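PDB 3OG9: protein yahD a copper inducible hydrolase, which probably acts as an alpha/beta-fold hydrolase, is induced by copper and binds D-malate in its ligand pocket. Local coordinates for residues A[69-72]-A[73-76]; A[75-78]-A[79-83]; A[113-116]-A[117-121]. All coordinates share one frame; numbering follows the deposited sequence. Where two conformers were deposited one is given.

Interaction 1 of 3, residues A[69-72]-A[73-76]; sequences FTKE and NFDL. With MLT (D-malate), chain C.
A short 3-10 turn just before helix 76-97 brings Thr70 and Lys71 against Asn73 and Phe74 at the malate pocket. Two consecutive backbone bonds, each reaching three residues on, define the turn: Asn73 N donates to Thr70 O at 3.0 Å (N-H...O 151°), and Phe74 N to Lys71 O at 3.1 Å (165°). Thr70 O has a second role, for it sits over the centre of one face of the Phe74 ring, 3.6 Å above the plane. The ring gets there because CG of Phe74 stands beside its own backbone N (chi1 -54°), turned back toward the preceding residues. Lys71 passes the ring at a slant, CG 4.2 Å from Phe74 CE2, and its ammonium goes on to Gln137 OE1. At the ring's edge, Phe74 CE1 lies 3.4 Å from the hydroxyl O3 of D-malate, a contact of a ring C-H edge with an oxygen.

Asn73 is buried, and both ends of its amide are engaged. ND2 donates to a water at 2.9 Å, and the same water donates to Phe69 O, while OD1 accepts from the backbone N of Leu66 and of Arg64. These bonds determine which way round the amide lies and tie the turn to the chain before it. The arrangement is that of a 3-10 turn in a pocket-lining loop, presenting an aromatic edge to the bound ligand.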
# COMPACT_ATOMS: atom_id res chain seq x y z
N PHE A 69 15.36 -15.46 1.44
CA PHE A 69 15.03 -15.06 0.07
C PHE A 69 14.05 -13.88 0.09
O PHE A 69 13.39 -13.63 1.08
CB PHE A 69 14.45 -16.25 -0.73
CG PHE A 69 15.46 -17.36 -0.96
CD1 PHE A 69 16.13 -17.45 -2.19
CD2 PHE A 69 15.79 -18.26 0.07
CE1 PHE A 69 17.11 -18.45 -2.41
CE2 PHE A 69 16.76 -19.25 -0.14
CZ PHE A 69 17.41 -19.34 -1.39
N THR A 70 13.98 -13.19 -1.04
CA THR A 70 13.05 -12.10 -1.26
C THR A 70 11.83 -12.64 -2.02
O THR A 70 10.99 -13.22 -1.39
CB THR A 70 13.77 -10.90 -1.91
OG1 THR A 70 14.75 -10.42 -0.96
CG2 THR A 70 12.79 -9.80 -2.24
N LYS A 71 11.77 -12.56 -3.35
CA LYS A 71 10.55 -12.96 -4.09
C LYS A 71 10.19 -14.44 -3.94
O LYS A 71 9.02 -14.78 -3.96
CB LYS A 71 10.60 -12.56 -5.58
CG LYS A 71 10.29 -11.06 -5.81
CD LYS A 71 10.00 -10.74 -7.25
CE LYS A 71 11.23 -10.37 -8.01
NZ LYS A 71 10.97 -10.63 -9.43
N GLU A 72 11.20 -15.31 -3.80
CA GLU A 72 10.95 -16.74 -3.60
C GLU A 72 10.21 -17.04 -2.29
O GLU A 72 9.61 -18.11 -2.17
CB GLU A 72 12.26 -17.57 -3.64
CG GLU A 72 12.98 -17.55 -5.01
CD GLU A 72 13.85 -16.30 -5.23
OE1 GLU A 72 13.96 -15.46 -4.29
OE2 GLU A 72 14.44 -16.14 -6.34
N ASN A 73 10.25 -16.13 -1.33
CA ASN A 73 9.50 -16.34 -0.08
C ASN A 73 8.03 -15.91 -0.12
O ASN A 73 7.31 -16.13 0.84
CB ASN A 73 10.20 -15.64 1.11
CG ASN A 73 9.85 -16.28 2.45
OD1 ASN A 73 9.42 -17.43 2.51
ND2 ASN A 73 10.02 -15.53 3.52
N PHE A 74 7.59 -15.29 -1.22
CA PHE A 74 6.21 -14.78 -1.27
C PHE A 74 5.31 -15.85 -1.87
O PHE A 74 5.54 -16.30 -3.01
CB PHE A 74 6.14 -13.47 -2.07
CG PHE A 74 7.09 -12.40 -1.59
CD1 PHE A 74 7.34 -12.21 -0.23
CD2 PHE A 74 7.66 -11.49 -2.51
CE1 PHE A 74 8.22 -11.19 0.20
CE2 PHE A 74 8.53 -10.48 -2.08
CZ PHE A 74 8.82 -10.32 -0.73
N ASP A 75 4.32 -16.28 -1.10
CA ASP A 75 3.33 -17.26 -1.60
C ASP A 75 2.31 -16.59 -2.54
O ASP A 75 1.34 -15.92 -2.12
CB ASP A 75 2.68 -17.98 -0.42
CG ASP A 75 1.66 -19.02 -0.84
OD1 ASP A 75 1.22 -19.00 -2.01
OD2 ASP A 75 1.28 -19.85 0.03
N LEU A 76 2.55 -16.74 -3.84
CA LEU A 76 1.76 -16.07 -4.85
C LEU A 76 0.33 -16.56 -4.94
O LEU A 76 -0.57 -15.78 -5.28
CB LEU A 76 2.46 -16.13 -6.21
CG LEU A 76 3.88 -15.54 -6.23
CD1 LEU A 76 4.47 -15.62 -7.62
CD2 LEU A 76 3.95 -14.11 -5.67
C1 MLT C . 6.29 -8.58 2.39
O1 MLT C . 5.96 -9.69 2.89
O2 MLT C . 5.42 -7.83 1.88
C2 MLT C . 7.74 -8.15 2.39
O3 MLT C . 8.59 -9.15 2.92
C3 MLT C . 7.93 -6.82 3.12
C4 MLT C . 7.67 -6.91 4.61
O4 MLT C . 8.40 -6.22 5.36
O5 MLT C . 6.77 -7.62 5.13
O HOH W 1 11.27 -12.95 2.93

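Interaction 2 of 3, residues A[75-78]-A[79-83]; sequences DLES and LDEET
Residues Asp75 to Ser78 open helix 76-97, each carbonyl accepting from the N four residues on (Leu79 to Glu82); the first bond, Leu79 N to Asp75 O, and the last, Glu82 N to Ser78 O, both measure 2.8 Å. The side chain of Asp75 is the N-cap: Ser78 N donates to its OD1 at 3.1 Å, nearly straight at 172°, arriving from above the carboxylate plane. The trans chi1 of Asp75 (-179°) sets CG beside the carbonyl carbon, where the chain enters the helix, and so brings OD1 to the amide of Ser78.

On the side chains, Leu76 and Leu79 run alongside each other in the same direction, CD2 to CD2 at 4.1 Å. Glu81 runs back past the preceding turn with its chain extended, CG 3.3 Å from Glu77 O, and its OE2 ends 4.5 Å from Glu77 OE1, two like charges on an exposed flank. The positive end of the helix dipole may offset part of that cost.

Further out, Ser78 OG accepts from Lys62 N, Asp80 forms a salt bridge with Lys124, and Glu82 forms one with Arg51. Leu79 touches Phe61 and Leu138 in loops, and Leu79 and Thr83 together face helix 111-121 through Asn118, Val115 and Met119.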
# COMPACT_ATOMS: atom_id res chain seq x y z
N ASP A 75 4.32 -16.28 -1.10
CA ASP A 75 3.33 -17.26 -1.60
C ASP A 75 2.31 -16.59 -2.54
O ASP A 75 1.34 -15.92 -2.12
CB ASP A 75 2.68 -17.98 -0.42
CG ASP A 75 1.66 -19.02 -0.84
OD1 ASP A 75 1.22 -19.00 -2.01
OD2 ASP A 75 1.28 -19.85 0.03
N LEU A 76 2.55 -16.74 -3.84
CA LEU A 76 1.76 -16.07 -4.85
C LEU A 76 0.33 -16.56 -4.94
O LEU A 76 -0.57 -15.78 -5.28
CB LEU A 76 2.46 -16.13 -6.21
CG LEU A 76 3.88 -15.54 -6.23
CD1 LEU A 76 4.47 -15.62 -7.62
CD2 LEU A 76 3.95 -14.11 -5.67
N GLU A 77 0.08 -17.83 -4.61
CA GLU A 77 -1.31 -18.28 -4.52
C GLU A 77 -2.06 -17.56 -3.39
O GLU A 77 -3.20 -17.10 -3.59
CB GLU A 77 -1.40 -19.80 -4.36
CG GLU A 77 -1.19 -20.53 -5.71
CD GLU A 77 -1.49 -22.04 -5.66
OE1 GLU A 77 -2.04 -22.54 -4.65
OE2 GLU A 77 -1.16 -22.73 -6.64
N SER A 78 -1.41 -17.43 -2.24
CA SER A 78 -1.97 -16.69 -1.11
C SER A 78 -2.15 -15.24 -1.50
O SER A 78 -3.21 -14.68 -1.22
CB SER A 78 -1.09 -16.80 0.13
OG SER A 78 -1.59 -16.04 1.22
N LEU A 79 -1.13 -14.64 -2.11
CA LEU A 79 -1.21 -13.24 -2.54
C LEU A 79 -2.43 -13.06 -3.41
O LEU A 79 -3.19 -12.13 -3.24
CB LEU A 79 0.08 -12.80 -3.27
CG LEU A 79 0.09 -11.40 -3.90
CD1 LEU A 79 -0.07 -10.32 -2.83
CD2 LEU A 79 1.31 -11.16 -4.80
N ASP A 80 -2.63 -13.98 -4.34
CA ASP A 80 -3.76 -13.85 -5.27
C ASP A 80 -5.10 -14.00 -4.52
O ASP A 80 -6.00 -13.17 -4.71
CB ASP A 80 -3.63 -14.88 -6.41
CG ASP A 80 -4.74 -14.73 -7.45
OD1 ASP A 80 -5.04 -13.58 -7.88
OD2 ASP A 80 -5.32 -15.78 -7.80
N GLU A 81 -5.20 -14.99 -3.63
CA GLU A 81 -6.45 -15.21 -2.89
C GLU A 81 -6.79 -14.02 -1.98
O GLU A 81 -7.94 -13.57 -1.92
CB GLU A 81 -6.38 -16.51 -2.07
CG GLU A 81 -6.37 -17.76 -2.95
CD GLU A 81 -5.68 -18.96 -2.27
OE1 GLU A 81 -5.55 -18.97 -1.02
OE2 GLU A 81 -5.26 -19.90 -2.99
N GLU A 82 -5.78 -13.50 -1.28
CA GLU A 82 -6.03 -12.45 -0.27
C GLU A 82 -6.30 -11.12 -0.95
O GLU A 82 -7.10 -10.31 -0.44
CB GLU A 82 -4.86 -12.31 0.71
CG GLU A 82 -4.68 -13.54 1.61
CD GLU A 82 -5.92 -13.82 2.45
OE1 GLU A 82 -6.47 -12.90 3.10
OE2 GLU A 82 -6.36 -14.98 2.44
N THR A 83 -5.67 -10.89 -2.09
CA THR A 83 -5.99 -9.66 -2.83
C THR A 83 -7.40 -9.68 -3.47
O THR A 83 -8.04 -8.64 -3.58
CB THR A 83 -4.92 -9.23 -3.82
OG1 THR A 83 -4.67 -10.27 -4.77
CG2 THR A 83 -3.61 -8.84 -3.07

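Interaction 3 of 3, residues A[113-116]-A[117-121]; sequences ANVA and LNMFL. With MLT (D-malate), chain C.
Val115 and Met119 pack one turn apart on helix 111-121, in a contact whose touching residues are all buried, so looseness here is relative and no flank faces solvent. The tight part is the run of four i to i+4 backbone bonds from Ala113 to Phe120, the straightest being Met119 N to Val115 O at 2.9 Å (169°). Side chains press on the same carbonyls: Leu117 CG lies 3.2 Å from Ala113 O. Leu117 packs on Ile130 and Ala132, and Phe120 on Ile130, of strand 129-133. Met119 bends at chi3 (-51°), folding its methyl back so that CE rests 3.7 Å from Ala116 CA, and it also touches Thr83 and Leu86 of helix 76-97. Replacing Met119 by an alanine would probably open a gap over Ala116 and leave Thr83 and Leu86 without that packing surface.

The looser part is the pair itself, Val115 CG1 to Met119 CE at 4.0 Å, a doubtful measure because Val115 adopts two conformations.

At the pocket end, Asn114 ND2 donates to carboxylate O2 of D-malate at 2.8 Å, nearly straight at 165°, while its OD1 accepts from Met136 N. The second bond settles which way round the amide lies, so the chemistry is that of a neutral donor oriented to receive an anion.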
# COMPACT_ATOMS: atom_id res chain seq x y z
N ALA A 113 1.87 -1.84 1.85
CA ALA A 113 2.24 -1.05 0.67
C ALA A 113 2.41 -1.99 -0.55
O ALA A 113 1.97 -1.68 -1.67
CB ALA A 113 3.54 -0.29 0.95
N ASN A 114 3.02 -3.15 -0.32
CA ASN A 114 3.27 -4.15 -1.35
C ASN A 114 2.00 -4.70 -1.95
O ASN A 114 1.90 -4.89 -3.18
CB ASN A 114 4.12 -5.30 -0.74
CG ASN A 114 5.50 -4.82 -0.37
OD1 ASN A 114 5.91 -3.78 -0.86
ND2 ASN A 114 6.23 -5.58 0.47
N VAL A 115 1.02 -4.92 -1.07
CA VAL A 115 -0.27 -5.46 -1.44
C VAL A 115 -1.08 -4.44 -2.24
O VAL A 115 -1.71 -4.79 -3.26
CB VAL A 115 -0.97 -5.99 -0.16
CG1 VAL A 115 -2.50 -6.02 -0.26
CG2 VAL A 115 -0.42 -7.38 0.15
N ALA A 116 -1.04 -3.18 -1.79
CA ALA A 116 -1.71 -2.05 -2.50
C ALA A 116 -1.15 -1.89 -3.93
O ALA A 116 -1.89 -1.73 -4.92
CB ALA A 116 -1.54 -0.75 -1.72
N LEU A 117 0.18 -1.91 -3.99
CA LEU A 117 0.90 -1.76 -5.25
C LEU A 117 0.62 -2.92 -6.20
O LEU A 117 0.43 -2.73 -7.40
CB LEU A 117 2.38 -1.67 -4.97
CG LEU A 117 2.84 -0.34 -4.41
CD1 LEU A 117 4.28 -0.52 -3.91
CD2 LEU A 117 2.73 0.77 -5.46
N ASN A 118 0.56 -4.12 -5.64
CA ASN A 118 0.22 -5.28 -6.46
C ASN A 118 -1.23 -5.26 -6.99
O ASN A 118 -1.45 -5.52 -8.18
CB ASN A 118 0.52 -6.57 -5.68
CG ASN A 118 0.35 -7.82 -6.53
OD1 ASN A 118 -0.72 -8.42 -6.56
ND2 ASN A 118 1.41 -8.21 -7.24
N MET A 119 -2.20 -4.93 -6.13
CA MET A 119 -3.60 -4.76 -6.54
C MET A 119 -3.77 -3.73 -7.66
O MET A 119 -4.55 -3.94 -8.60
CB MET A 119 -4.45 -4.36 -5.35
CG MET A 119 -4.71 -5.56 -4.42
SD MET A 119 -5.79 -5.19 -3.03
CE MET A 119 -5.03 -3.74 -2.34
N PHE A 120 -3.03 -2.64 -7.55
CA PHE A 120 -3.09 -1.51 -8.49
C PHE A 120 -2.57 -2.00 -9.84
O PHE A 120 -3.24 -1.81 -10.90
CB PHE A 120 -2.15 -0.43 -7.96
CG PHE A 120 -2.34 0.93 -8.58
CD1 PHE A 120 -3.61 1.48 -8.72
CD2 PHE A 120 -1.24 1.68 -8.96
CE1 PHE A 120 -3.80 2.77 -9.26
CE2 PHE A 120 -1.40 2.97 -9.49
CZ PHE A 120 -2.70 3.51 -9.63
N LEU A 121 -1.41 -2.64 -9.81
CA LEU A 121 -0.74 -3.12 -11.02
C LEU A 121 -1.48 -4.29 -11.69
O LEU A 121 -1.39 -4.47 -12.91
CB LEU A 121 0.71 -3.51 -10.71
CG LEU A 121 1.66 -2.32 -10.56
CD1 LEU A 121 2.95 -2.71 -9.90
CD2 LEU A 121 1.94 -1.70 -11.92
C1 MLT C . 6.29 -8.58 2.39
O1 MLT C . 5.96 -9.69 2.89
O2 MLT C . 5.42 -7.83 1.88
C2 MLT C . 7.74 -8.15 2.39
O3 MLT C . 8.59 -9.15 2.92
C3 MLT C . 7.93 -6.82 3.12
C4 MLT C . 7.67 -6.91 4.61
O4 MLT C . 8.40 -6.22 5.36
O5 MLT C . 6.77 -7.62 5.13

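How the interactions relate
Interactions 1 and 2 follow one another along the chain and share Asp75 and Leu76, with centres 11 Å apart: the pocket-lining turn runs straight into helix 76-97. Interaction 2 then packs on interaction 3, Thr83 CG2 lying 3.7 Å from Met119 CG and Leu79 CD2 3.8 Å from Asn118 ND2. Interactions 1 and 3 do not touch, their nearest atoms being about 6 Å apart, yet both reach D-malate, one through a ring edge and the other through an amide. The side chain of Leu79, in interaction 2, stays about 8 Å from the ligand. Helix 111-121 follows Ser110, a malate-binding residue on a probable nucleophile elbow.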